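Local coordinates for PG_0823 protein (Porphyromonas gingivalis, PDB 2FSW) that probably binds DNA as a winged helix-turn-helix transcriptional regulator of the HxlR family, at residues L68-Q73 with S84-G89; K25-I30 with I57-F62; I39-L44 with P79-S84. One frame throughout, in Å; residues are numbered along the deposited sequence. Where two conformers were deposited one is given.

Interaction 1 of 3, residues L68-Q73 with S84-G89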
loop_
_atom_site.group_PDB
_atom_site.type_symbol
_atom_site.label_atom_id
_atom_site.label_comp_id
_atom_site.label_asym_id
_atom_site.label_seq_id
_atom_site.Cartn_x
_atom_site.Cartn_y
_atom_site.Cartn_z
ATOM N N LEU B 68 8.508 6.917 -11.685
ATOM C CA LEU B 68 8.791 6.966 -10.250
ATOM C C LEU B 68 10.266 6.705 -9.945
ATOM O O LEU B 68 10.806 7.215 -8.963
ATOM C CB LEU B 68 7.899 5.967 -9.503
ATOM C CG LEU B 68 6.410 6.333 -9.381
ATOM C CD1 LEU B 68 5.667 5.294 -8.548
ATOM C CD2 LEU B 68 6.240 7.705 -8.785
ATOM N N ILE B 69 10.904 5.905 -10.791
ATOM C CA ILE B 69 12.327 5.621 -10.671
ATOM C C ILE B 69 12.995 5.893 -12.033
ATOM O O ILE B 69 12.330 5.847 -13.073
ATOM C CB ILE B 69 12.604 4.155 -10.185
ATOM C CG1 ILE B 69 12.442 3.144 -11.329
ATOM C CG2 ILE B 69 11.705 3.781 -8.981
ATOM C CD1 ILE B 69 12.619 1.704 -10.929
ATOM N N LYS B 70 14.289 6.206 -12.023
ATOM C CA LYS B 70 15.049 6.310 -13.282
ATOM C C LYS B 70 16.164 5.267 -13.399
ATOM O O LYS B 70 16.742 4.846 -12.398
ATOM C CB LYS B 70 15.550 7.742 -13.554
ATOM C CG LYS B 70 16.305 8.427 -12.410
ATOM C CD LYS B 70 16.802 9.822 -12.829
ATOM C CE LYS B 70 15.975 10.954 -12.218
ATOM N NZ LYS B 70 16.444 11.260 -10.838
ATOM N N LYS B 71 16.444 4.853 -14.632
ATOM C CA LYS B 71 17.395 3.774 -14.924
ATOM C C LYS B 71 18.632 4.292 -15.659
ATOM O O LYS B 71 18.506 4.896 -16.723
ATOM C CB LYS B 71 16.692 2.702 -15.766
ATOM C CG LYS B 71 17.549 1.532 -16.207
ATOM C CD LYS B 71 16.732 0.535 -17.024
ATOM C CE LYS B 71 16.330 1.102 -18.381
ATOM N NZ LYS B 71 15.703 0.083 -19.272
ATOM N N LYS B 72 19.813 4.067 -15.075
ATOM C CA LYS B 72 21.100 4.398 -15.718
ATOM C C LYS B 72 21.755 3.136 -16.267
ATOM O O LYS B 72 22.055 2.209 -15.522
ATOM C CB LYS B 72 22.079 5.073 -14.747
ATOM C CG LYS B 72 21.634 6.413 -14.198
ATOM C CD LYS B 72 22.047 6.548 -12.739
ATOM C CE LYS B 72 20.871 7.000 -11.916
ATOM N NZ LYS B 72 20.582 6.028 -10.823
ATOM N N GLN B 73 21.981 3.127 -17.574
ATOM C CA GLN B 73 22.650 2.025 -18.270
ATOM C C GLN B 73 24.169 2.235 -18.292
ATOM O O GLN B 73 24.642 3.336 -18.578
ATOM C CB GLN B 73 22.134 1.958 -19.709
ATOM C CG GLN B 73 21.843 0.573 -20.229
ATOM C CD GLN B 73 20.505 0.034 -19.761
ATOM O OE1 GLN B 73 20.426 -1.075 -19.232
ATOM N NE2 GLN B 73 19.447 0.807 -19.965
ATOM N N SER B 84 17.672 5.115 -9.371
ATOM C CA SER B 84 17.440 6.158 -8.368
ATOM C C SER B 84 16.013 6.653 -8.484
ATOM O O SER B 84 15.335 6.370 -9.476
ATOM C CB SER B 84 18.409 7.322 -8.549
ATOM O OG SER B 84 18.344 7.821 -9.870
ATOM N N LEU B 85 15.557 7.390 -7.478
ATOM C CA LEU B 85 14.212 7.938 -7.526
ATOM C C LEU B 85 14.200 9.219 -8.345
ATOM O O LEU B 85 15.129 10.034 -8.249
ATOM C CB LEU B 85 13.643 8.209 -6.108
ATOM C CG LEU B 85 13.374 7.032 -5.147
ATOM C CD1 LEU B 85 12.589 7.493 -3.914
ATOM C CD2 LEU B 85 12.666 5.835 -5.819
ATOM N N THR B 86 13.140 9.385 -9.138
ATOM C CA THR B 86 12.789 10.674 -9.731
ATOM C C THR B 86 12.228 11.630 -8.663
ATOM O O THR B 86 11.950 11.208 -7.536
ATOM C CB THR B 86 11.759 10.507 -10.879
ATOM O OG1 THR B 86 10.550 9.919 -10.380
ATOM C CG2 THR B 86 12.326 9.643 -12.009
ATOM N N PRO B 87 12.111 12.937 -8.987
ATOM C CA PRO B 87 11.418 13.848 -8.072
ATOM C C PRO B 87 9.984 13.409 -7.739
ATOM O O PRO B 87 9.527 13.615 -6.609
ATOM C CB PRO B 87 11.448 15.192 -8.821
ATOM C CG PRO B 87 12.704 15.084 -9.699
ATOM C CD PRO B 87 12.682 13.652 -10.152
ATOM N N LEU B 88 9.294 12.793 -8.701
ATOM C CA LEU B 88 7.979 12.194 -8.431
ATOM C C LEU B 88 8.084 11.037 -7.426
ATOM O O LEU B 88 7.351 11.000 -6.436
ATOM C CB LEU B 88 7.312 11.720 -9.734
ATOM C CG LEU B 88 5.879 11.165 -9.597
ATOM C CD1 LEU B 88 4.906 12.204 -9.070
ATOM C CD2 LEU B 88 5.418 10.638 -10.966
ATOM N N GLY B 89 9.012 10.111 -7.676
ATOM C CA GLY B 89 9.231 8.963 -6.795
ATOM C C GLY B 89 9.613 9.408 -5.399
ATOM O O GLY B 89 9.271 8.753 -4.403
#
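K70 and S84 face each other as an antiparallel hydrogen-bonded pair, with K70 N donating to S84 O at 2.8 Å and S84 N returning the bond to K70 O. Both side chains stand on the same face of the hairpin, and that of K70 runs back over the other strand. Its CB lies 4.0 Å from T86 CG2. CG, set between the backbone N and the carbonyl carbon (chi1 51°), meets S84 OG at 3.3 Å, and CD follows at 3.9 Å from the same S84 OG. Bends at chi3 and chi4 then turn the chain aside: CE rests 3.9 Å from T86 CG2, and NZ donates to L85 O at 3.2 Å, approaching from above the carbonyl plane. K72 NZ also reaches S84 OG, in a weak hydrogen bond. I69 and L85, the neighbouring non-hydrogen-bonded pair, diverge, yet I69 CG2 still touches L85 CD2 before both turn to helix 27-34. Where the strand ends, T86 N donates to L68 O at 3.2 Å, and T86 OG1 accepts from G89 N at 3.1 Å while also bonding to G67 O, so one hydroxyl caps the short helix that follows and ties it to the turn before strand 69-74. L68 CD2 packs on L88 CG, and beside them lie F102 and N106 of the second subunit. A two-stranded antiparallel hairpin whose second strand runs into an N-capped helix is the base of the wing in a winged helix-turn-helix domain.

Interaction 2 of 3, residues K25-I30 with I57-F62; sequences KWTLLI and IDELKF
T27 OG1 donates to E59 OE2 at 2.5 Å, so short that the exact length is doubtful. The two side chains cross at about a right angle. E59 CG stands anti to its backbone N (chi1 -162°), and the bend at chi2 (71°) folds CD back toward T27. The other carboxylate oxygen, E59 OE1, lies 4.1 Å from W26 CB, too far for more than loose packing. T27 is the first residue of helix 27-34, which puts the carboxylate close to the amino end of that helix; the positive end of the helix dipole would be expected to favour its negative charge. One turn further on, I30 crosses the aliphatic part of the same glutamate obliquely: I30 CD1 sits 3.3 Å from E59 CG, a tight approach, and 3.7 Å from E59 CB. In the winged helix-turn-helix fold, helix 53-65 would by its position be the recognition helix, and helix 27-34 packs behind it as part of the core; this contact joins the two. Apolar packing continues along the helix, more loosely, with I30 CG2 at 4.2 Å from L60 CD2. L60 also leans on Y41 and L44 of helix 41-47, so the three helices meet around it. The indole of W26 turns away from E59. W26 packs instead against I48 and I51 of the loop after helix 41-47 and against M55 of helix 53-65, while K25 CG lies over one face of its ring, offset toward the rim, and R16 of the second subunit packs against the same tryptophan.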
loop_
_atom_site.group_PDB
_atom_site.type_symbol
_atom_site.label_atom_id
_atom_site.label_comp_id
_atom_site.label_asym_id
_atom_site.label_seq_id
_atom_site.Cartn_x
_atom_site.Cartn_y
_atom_site.Cartn_z
ATOM N N LYS B 25 2.848 -6.078 -3.858
ATOM C CA LYS B 25 3.515 -6.478 -2.611
ATOM C C LYS B 25 4.974 -5.992 -2.564
ATOM O O LYS B 25 5.608 -5.998 -1.504
ATOM C CB LYS B 25 3.406 -7.984 -2.346
ATOM C CG LYS B 25 4.247 -8.885 -3.239
ATOM C CD LYS B 25 4.005 -10.369 -2.941
ATOM C CE LYS B 25 4.545 -10.790 -1.570
ATOM N NZ LYS B 25 4.029 -12.139 -1.169
ATOM N N TRP B 26 5.491 -5.547 -3.709
ATOM C CA TRP B 26 6.889 -5.118 -3.786
ATOM C C TRP B 26 7.112 -3.651 -4.112
ATOM O O TRP B 26 8.187 -3.121 -3.835
ATOM C CB TRP B 26 7.653 -5.980 -4.806
ATOM C CG TRP B 26 7.514 -7.456 -4.597
ATOM C CD1 TRP B 26 6.886 -8.339 -5.431
ATOM C CD2 TRP B 26 8.025 -8.234 -3.499
ATOM N NE1 TRP B 26 6.982 -9.618 -4.927
ATOM C CE2 TRP B 26 7.677 -9.584 -3.746
ATOM C CE3 TRP B 26 8.761 -7.925 -2.347
ATOM C CZ2 TRP B 26 8.025 -10.622 -2.875
ATOM C CZ3 TRP B 26 9.104 -8.950 -1.483
ATOM C CH2 TRP B 26 8.735 -10.285 -1.750
ATOM N N THR B 27 6.114 -3.005 -4.709
ATOM C CA THR B 27 6.243 -1.614 -5.179
ATOM C C THR B 27 6.851 -0.638 -4.158
ATOM O O THR B 27 7.875 -0.024 -4.427
ATOM C CB THR B 27 4.892 -1.053 -5.689
ATOM O OG1 THR B 27 4.335 -1.955 -6.654
ATOM C CG2 THR B 27 5.088 0.296 -6.347
ATOM N N LEU B 28 6.199 -0.500 -3.004
ATOM C CA LEU B 28 6.618 0.459 -1.990
ATOM C C LEU B 28 7.928 0.081 -1.316
ATOM O O LEU B 28 8.694 0.963 -0.916
ATOM C CB LEU B 28 5.511 0.663 -0.943
ATOM C CG LEU B 28 4.306 1.423 -1.493
ATOM C CD1 LEU B 28 3.117 1.355 -0.533
ATOM C CD2 LEU B 28 4.716 2.876 -1.804
ATOM N N LEU B 29 8.169 -1.227 -1.186
ATOM C CA LEU B 29 9.422 -1.734 -0.609
ATOM C C LEU B 29 10.633 -1.424 -1.489
ATOM O O LEU B 29 11.708 -1.090 -0.993
ATOM C CB LEU B 29 9.347 -3.256 -0.389
ATOM C CG LEU B 29 8.854 -3.753 0.981
ATOM C CD1 LEU B 29 8.640 -5.255 0.931
ATOM C CD2 LEU B 29 9.837 -3.377 2.117
ATOM N N ILE B 30 10.461 -1.567 -2.794
ATOM C CA ILE B 30 11.490 -1.180 -3.748
ATOM C C ILE B 30 11.833 0.308 -3.602
ATOM O O ILE B 30 13.013 0.669 -3.495
ATOM C CB ILE B 30 11.088 -1.575 -5.203
ATOM C CG1 ILE B 30 11.208 -3.099 -5.354
ATOM C CG2 ILE B 30 11.969 -0.857 -6.208
ATOM C CD1 ILE B 30 10.391 -3.731 -6.475
ATOM N N ILE B 57 12.052 -7.422 -11.830
ATOM C CA ILE B 57 12.209 -6.685 -13.097
ATOM C C ILE B 57 10.894 -6.225 -13.733
ATOM O O ILE B 57 10.875 -5.233 -14.466
ATOM C CB ILE B 57 13.114 -7.412 -14.147
ATOM C CG1 ILE B 57 12.302 -8.197 -15.195
ATOM C CG2 ILE B 57 14.205 -8.242 -13.480
ATOM C CD1 ILE B 57 11.643 -9.465 -14.707
ATOM N N ASP B 58 9.809 -6.953 -13.474
ATOM C CA ASP B 58 8.485 -6.502 -13.890
ATOM C C ASP B 58 8.118 -5.265 -13.064
ATOM O O ASP B 58 7.595 -4.282 -13.592
ATOM C CB ASP B 58 7.441 -7.608 -13.715
ATOM C CG ASP B 58 7.679 -8.799 -14.636
ATOM O OD1 ASP B 58 7.104 -9.869 -14.340
ATOM O OD2 ASP B 58 8.420 -8.683 -15.648
ATOM N N GLU B 59 8.434 -5.317 -11.775
ATOM C CA GLU B 59 8.195 -4.194 -10.866
ATOM C C GLU B 59 9.100 -3.000 -11.194
ATOM O O GLU B 59 8.637 -1.867 -11.259
ATOM C CB GLU B 59 8.349 -4.647 -9.413
ATOM C CG GLU B 59 7.720 -3.719 -8.394
ATOM C CD GLU B 59 6.210 -3.742 -8.421
ATOM O OE1 GLU B 59 5.617 -4.822 -8.193
ATOM O OE2 GLU B 59 5.621 -2.668 -8.658
ATOM N N LEU B 60 10.383 -3.258 -11.436
ATOM C CA LEU B 60 11.298 -2.215 -11.915
ATOM C C LEU B 60 10.823 -1.574 -13.223
ATOM O O LEU B 60 10.917 -0.359 -13.378
ATOM C CB LEU B 60 12.735 -2.740 -12.052
ATOM C CG LEU B 60 13.519 -2.973 -10.747
ATOM C CD1 LEU B 60 14.835 -3.718 -11.006
ATOM C CD2 LEU B 60 13.759 -1.681 -9.944
ATOM N N LYS B 61 10.296 -2.384 -14.143
ATOM C CA LYS B 61 9.742 -1.872 -15.404
ATOM C C LYS B 61 8.502 -1.015 -15.163
ATOM O O LYS B 61 8.386 0.088 -15.693
ATOM C CB LYS B 61 9.393 -3.005 -16.378
ATOM C CG LYS B 61 8.890 -2.483 -17.724
ATOM C CD LYS B 61 8.058 -3.489 -18.530
ATOM C CE LYS B 61 6.612 -3.674 -18.007
ATOM N NZ LYS B 61 6.042 -2.615 -17.080
ATOM N N PHE B 62 7.579 -1.543 -14.367
ATOM C CA PHE B 62 6.367 -0.825 -13.964
ATOM C C PHE B 62 6.701 0.571 -13.415
ATOM O O PHE B 62 6.190 1.573 -13.911
ATOM C CB PHE B 62 5.588 -1.681 -12.958
ATOM C CG PHE B 62 4.345 -1.033 -12.420
ATOM C CD1 PHE B 62 3.176 -0.988 -13.183
ATOM C CD2 PHE B 62 4.329 -0.503 -11.125
ATOM C CE1 PHE B 62 2.013 -0.401 -12.672
ATOM C CE2 PHE B 62 3.177 0.086 -10.609
ATOM C CZ PHE B 62 2.016 0.136 -11.384
#

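Interaction 3 of 3, residues I39-L44 with P79-S84; sequences IRYGEL and PRVEYS
I39 and Y83 form an antiparallel hydrogen-bonded pair: I39 N donates to Y83 O at 3.0 Å, and Y83 N donates to I39 O at 2.9 Å. The I39 oxygen also lies at the edge of the Y83 ring, near its plane. Two residues on, V81 O takes a hydrogen bond from Y41 N at 3.2 Å and a CA-H...O contact from R40 CA at 3.4 Å, so a single carbonyl holds the point where strand 39-40 gives way to helix 41-47, with R40 at the N-cap. Y41 CB packs on V81 CG2 at 3.6 Å. In the conformer given, one of two, the stem of R40 crosses that of R80 at about a right angle, CD of R40 lying 3.8 Å from CB of R80. Further out, the Y41 ring packs on L56, I57 and L60 of helix 53-65, and its OH bonds to E53. I39 rests on I34 of helix 27-34, while Y83 meets I69 of the adjacent strand 69-74. A short first strand added to the edge of the wing hairpin is a hallmark of the winged-helix fold.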
loop_
_atom_site.group_PDB
_atom_site.type_symbol
_atom_site.label_atom_id
_atom_site.label_comp_id
_atom_site.label_asym_id
_atom_site.label_seq_id
_atom_site.Cartn_x
_atom_site.Cartn_y
_atom_site.Cartn_z
ATOM N N ILE B 39 21.358 2.838 -6.385
ATOM C CA ILE B 39 21.504 1.434 -6.051
ATOM C C ILE B 39 21.566 0.578 -7.309
ATOM O O ILE B 39 20.733 0.719 -8.221
ATOM C CB ILE B 39 20.398 0.962 -5.055
ATOM C CG1 ILE B 39 20.684 -0.457 -4.536
ATOM C CG2 ILE B 39 18.994 1.096 -5.672
ATOM C CD1 ILE B 39 19.912 -0.825 -3.260
ATOM N N ARG B 40 22.583 -0.283 -7.361
ATOM C CA ARG B 40 22.719 -1.295 -8.404
ATOM C C ARG B 40 21.608 -2.323 -8.270
ATOM O O ARG B 40 21.178 -2.624 -7.159
ATOM C CB ARG B 40 24.070 -2.006 -8.293
ATOM C CG ARG B 40 25.106 -1.591 -9.333
ATOM C CD ARG B 40 25.971 -2.783 -9.762
ATOM N NE ARG B 40 25.172 -3.838 -10.398
ATOM C CZ ARG B 40 24.843 -4.992 -9.827
ATOM N NH1 ARG B 40 25.255 -5.278 -8.599
ATOM N NH2 ARG B 40 24.101 -5.864 -10.491
ATOM N N TYR B 41 21.155 -2.857 -9.401
ATOM C CA TYR B 41 20.167 -3.942 -9.424
ATOM C C TYR B 41 20.446 -5.049 -8.399
ATOM O O TYR B 41 19.553 -5.460 -7.666
ATOM C CB TYR B 41 20.119 -4.579 -10.822
ATOM C CG TYR B 41 19.253 -5.807 -10.881
ATOM C CD1 TYR B 41 17.896 -5.705 -11.177
ATOM C CD2 TYR B 41 19.778 -7.070 -10.610
ATOM C CE1 TYR B 41 17.085 -6.828 -11.216
ATOM C CE2 TYR B 41 18.976 -8.200 -10.643
ATOM C CZ TYR B 41 17.631 -8.067 -10.949
ATOM O OH TYR B 41 16.823 -9.172 -10.987
ATOM N N GLY B 42 21.687 -5.538 -8.379
ATOM C CA GLY B 42 22.083 -6.650 -7.516
ATOM C C GLY B 42 21.995 -6.323 -6.038
ATOM O O GLY B 42 21.586 -7.166 -5.245
ATOM N N GLU B 43 22.401 -5.106 -5.669
ATOM C CA GLU B 43 22.263 -4.623 -4.293
ATOM C C GLU B 43 20.782 -4.537 -3.902
ATOM O O GLU B 43 20.409 -4.918 -2.788
ATOM C CB GLU B 43 22.923 -3.252 -4.128
ATOM C CG GLU B 43 24.423 -3.274 -3.911
ATOM C CD GLU B 43 25.056 -1.880 -3.967
ATOM O OE1 GLU B 43 24.337 -0.871 -4.199
ATOM O OE2 GLU B 43 26.293 -1.797 -3.788
ATOM N N LEU B 44 19.958 -4.056 -4.838
ATOM C CA LEU B 44 18.515 -3.883 -4.633
ATOM C C LEU B 44 17.879 -5.242 -4.363
ATOM O O LEU B 44 17.150 -5.408 -3.387
ATOM C CB LEU B 44 17.864 -3.220 -5.857
ATOM C CG LEU B 44 16.697 -2.216 -5.731
ATOM C CD1 LEU B 44 15.859 -2.205 -7.014
ATOM C CD2 LEU B 44 15.801 -2.429 -4.506
ATOM N N PRO B 79 29.019 -5.089 -17.126
ATOM C CA PRO B 79 27.965 -4.085 -17.254
ATOM C C PRO B 79 27.080 -3.991 -16.000
ATOM O O PRO B 79 27.049 -4.920 -15.183
ATOM C CB PRO B 79 27.164 -4.583 -18.459
ATOM C CG PRO B 79 27.286 -6.071 -18.387
ATOM C CD PRO B 79 28.632 -6.372 -17.751
ATOM N N ARG B 80 26.374 -2.873 -15.855
ATOM C CA ARG B 80 25.506 -2.669 -14.691
ATOM C C ARG B 80 24.335 -1.711 -14.957
ATOM O O ARG B 80 24.444 -0.802 -15.791
ATOM C CB ARG B 80 26.333 -2.189 -13.488
ATOM C CG ARG B 80 26.846 -0.762 -13.605
ATOM C CD ARG B 80 27.288 -0.210 -12.263
ATOM N NE ARG B 80 28.730 -0.343 -12.096
ATOM C CZ ARG B 80 29.606 0.613 -12.405
ATOM N NH1 ARG B 80 29.184 1.783 -12.884
ATOM N NH2 ARG B 80 30.909 0.401 -12.232
ATOM N N VAL B 81 23.219 -1.946 -14.259
ATOM C CA VAL B 81 22.119 -0.979 -14.164
ATOM C C VAL B 81 22.079 -0.330 -12.786
ATOM O O VAL B 81 22.189 -1.010 -11.765
ATOM C CB VAL B 81 20.701 -1.584 -14.425
ATOM C CG1 VAL B 81 20.224 -1.283 -15.840
ATOM C CG2 VAL B 81 20.632 -3.080 -14.078
ATOM N N GLU B 82 21.921 0.988 -12.770
ATOM C CA GLU B 82 21.728 1.724 -11.530
ATOM C C GLU B 82 20.356 2.369 -11.545
ATOM O O GLU B 82 19.906 2.850 -12.590
ATOM C CB GLU B 82 22.821 2.776 -11.340
ATOM C CG GLU B 82 24.087 2.186 -10.754
ATOM C CD GLU B 82 25.261 3.149 -10.671
ATOM O OE1 GLU B 82 25.098 4.363 -10.932
ATOM O OE2 GLU B 82 26.364 2.667 -10.328
ATOM N N TYR B 83 19.696 2.343 -10.385
ATOM C CA TYR B 83 18.390 2.965 -10.204
ATOM C C TYR B 83 18.416 4.044 -9.127
ATOM O O TYR B 83 19.097 3.912 -8.107
ATOM C CB TYR B 83 17.333 1.910 -9.857
ATOM C CG TYR B 83 17.029 0.954 -10.987
ATOM C CD1 TYR B 83 16.085 1.278 -11.963
ATOM C CD2 TYR B 83 17.684 -0.284 -11.084
ATOM C CE1 TYR B 83 15.801 0.397 -13.007
ATOM C CE2 TYR B 83 17.410 -1.162 -12.118
ATOM C CZ TYR B 83 16.463 -0.822 -13.078
ATOM O OH TYR B 83 16.181 -1.700 -14.120
ATOM N N SER B 84 17.672 5.115 -9.371
ATOM C CA SER B 84 17.440 6.158 -8.368
ATOM C C SER B 84 16.013 6.653 -8.484
ATOM O O SER B 84 15.335 6.370 -9.476
ATOM C CB SER B 84 18.409 7.322 -8.549
ATOM O OG SER B 84 18.344 7.821 -9.870
HETATM O O HOH W 1 23.533 -4.653 -12.538
#

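Interactions 1 and 3 are neighbours in one three-stranded antiparallel sheet: both use strand 80-85, the central one, and share S84, so strand 69-74 flanks it on one edge and strand 39-40 on the other. Their centres lie about 12 Å apart. Interaction 2 sits in the helical core, its centre about 12 Å from that of interaction 1 and about 14 Å from that of interaction 3, and meets both, chiefly through L60, which also reaches I69 and Y83. Along the chain interaction 2 closes before interaction 1 opens, whereas interaction 3 crosses both. Sheet and helices are thus interlocked into one compact unit, consistent with a DNA-binding domain, and interactions 1 and 2 also touch the second subunit.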